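PDB 3KXR: magnesium transporter, putative from Shewanella oneidensis MR-1, which probably carries magnesium or related cations across the membrane, the chain here being its cytosolic CBS-domain pair with part of the MgtE N domain. Local coordinates for the interface of chains A and B. Coordinates in Å, arbitrary orientation; residue numbers count along the deposited sequence, not the author numbering. Chains: chain A/B, Magnesium transporter, putative.

The interface of chains A and B. Residues chain A 8-10, 36; chain B 40, 63.
The backbone amide N of A:Leu9 donates a hydrogen bond of 3.1 Å to OE1, the side-chain amide oxygen of B:Gln63. It is bent, with 141° at the hydrogen, and the donor stands above the carbonyl plane, 44° out of it and off the lone pairs. The CG methylene of the same glutamine adds apolar contact: it lies 3.5 Å from CB of A:Leu9, the two side chains sliding past each other in opposite directions. From A:Phe10, the rim atom CE2 comes within 3.8 Å of B:Gln63 CG, the ring turned 52° from the amide plane. Because the glutamine chain is extended beyond CG, its amide reaches the chain A backbone while CG stays against A:Leu9 and A:Phe10. An alanine here would probably leave the A:Leu9 amide without this acceptor and open a gap beside the A:Phe10 rim. A second cluster involves B:Arg40, whose side chain is modelled incompletely: its CD meets CD2 of A:Leu8 tip to tip at 3.7 Å. Its CG lies 4.0 Å from CD of A:Gln36, the two side chains crossing obliquely. The whole interface departs from exact two-fold symmetry, and this patch, which hides 168 Å², may not be a biological contact. The N-terminal loop of chain A, leading into 3-10 helix 10-12, and the end of helix 27-36 thus face a loop residue and the start of helix 39-50 of chain B.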
ATOM      1  N   LEU A   8       8.093 -15.218  -4.571  1.00 68.75           N
ATOM      2  CA  LEU A   8       8.482 -14.231  -3.515  1.00 68.28           C
ATOM      3  C   LEU A   8       8.338 -14.792  -2.106  1.00 67.80           C
ATOM      4  O   LEU A   8       7.536 -15.686  -1.865  1.00 67.82           O
ATOM      5  CB  LEU A   8       7.676 -12.901  -3.609  1.00 68.44           C
ATOM      6  CG  LEU A   8       8.276 -11.654  -4.318  1.00 68.95           C
ATOM      7  CD1 LEU A   8       7.715 -11.460  -5.733  1.00 68.16           C
ATOM      8  CD2 LEU A   8       8.068 -10.357  -3.510  1.00 68.86           C
ATOM      9  N   LEU A   9       9.100 -14.211  -1.179  1.00 67.31           N
ATOM     10  CA  LEU A   9       9.205 -14.690   0.211  1.00 67.08           C
ATOM     11  C   LEU A   9       8.043 -14.284   1.108  1.00 66.87           C
ATOM     12  O   LEU A   9       7.416 -15.114   1.779  1.00 66.34           O
ATOM     13  CB  LEU A   9      10.494 -14.159   0.867  1.00 66.95           C
ATOM     14  CG  LEU A   9      10.739 -14.508   2.350  1.00 66.51           C
ATOM     15  CD1 LEU A   9      10.776 -16.003   2.520  1.00 66.78           C
ATOM     16  CD2 LEU A   9      12.013 -13.880   2.930  1.00 64.80           C
ATOM     17  N   PHE A  10       7.795 -12.987   1.158  1.00 66.64           N
ATOM     18  CA  PHE A  10       6.772 -12.475   2.043  1.00 66.77           C
ATOM     19  C   PHE A  10       5.398 -12.901   1.506  1.00 65.76           C
ATOM     20  O   PHE A  10       4.469 -13.081   2.283  1.00 66.34           O
ATOM     21  CB  PHE A  10       6.940 -10.960   2.254  1.00 67.10           C
ATOM     22  CG  PHE A  10       8.349 -10.561   2.747  1.00 69.85           C
ATOM     23  CD1 PHE A  10       8.714 -10.700   4.102  1.00 71.43           C
ATOM     24  CD2 PHE A  10       9.327 -10.069   1.845  1.00 72.47           C
ATOM     25  CE1 PHE A  10      10.024 -10.335   4.567  1.00 71.96           C
ATOM     26  CE2 PHE A  10      10.650  -9.709   2.294  1.00 72.52           C
ATOM     27  CZ  PHE A  10      10.990  -9.843   3.652  1.00 72.56           C
ATOM     28  N   GLN A  36       4.620  -5.583   2.903  1.00 47.05           N
ATOM     29  CA  GLN A  36       4.517  -6.192   1.583  1.00 48.56           C
ATOM     30  C   GLN A  36       3.190  -6.893   1.390  1.00 48.90           C
ATOM     31  O   GLN A  36       2.836  -7.250   0.291  1.00 49.00           O
ATOM     32  CB  GLN A  36       5.679  -7.155   1.345  1.00 48.95           C
ATOM     33  CG  GLN A  36       6.479  -6.904   0.070  1.00 51.67           C
ATOM     34  CD  GLN A  36       7.961  -7.294   0.226  1.00 54.85           C
ATOM     35  OE1 GLN A  36       8.606  -6.928   1.225  1.00 55.67           O
ATOM     36  NE2 GLN A  36       8.502  -8.036  -0.759  1.00 56.06           N
TER
ATOM     37  N   ARG B  40       8.389  -3.477  -2.565  1.00 44.94           N
ATOM     38  CA  ARG B  40       9.709  -3.958  -3.027  1.00 44.58           C
ATOM     39  C   ARG B  40      10.416  -2.851  -3.788  1.00 43.97           C
ATOM     40  O   ARG B  40      11.609  -2.652  -3.636  1.00 43.55           O
ATOM     41  CB  ARG B  40       9.608  -5.198  -3.950  1.00 44.80           C
ATOM     42  CG  ARG B  40       9.701  -6.574  -3.277  1.00 46.59           C
ATOM     43  CD  ARG B  40      10.482  -7.630  -4.128  1.00 48.26           C
ATOM     44  N   GLN B  63      15.140  -9.930   1.256  1.00 45.74           N
ATOM     45  CA  GLN B  63      14.621 -11.312   1.341  1.00 45.71           C
ATOM     46  C   GLN B  63      15.650 -12.294   1.838  1.00 44.51           C
ATOM     47  O   GLN B  63      16.646 -12.552   1.176  1.00 44.33           O
ATOM     48  CB  GLN B  63      14.150 -11.803  -0.040  1.00 46.23           C
ATOM     49  CG  GLN B  63      12.689 -11.699  -0.198  1.00 50.12           C
ATOM     50  CD  GLN B  63      12.202 -11.776  -1.616  1.00 54.13           C
ATOM     51  OE1 GLN B  63      11.685 -12.812  -2.043  1.00 56.56           O
ATOM     52  NE2 GLN B  63      12.289 -10.658  -2.336  1.00 59.21           N
TER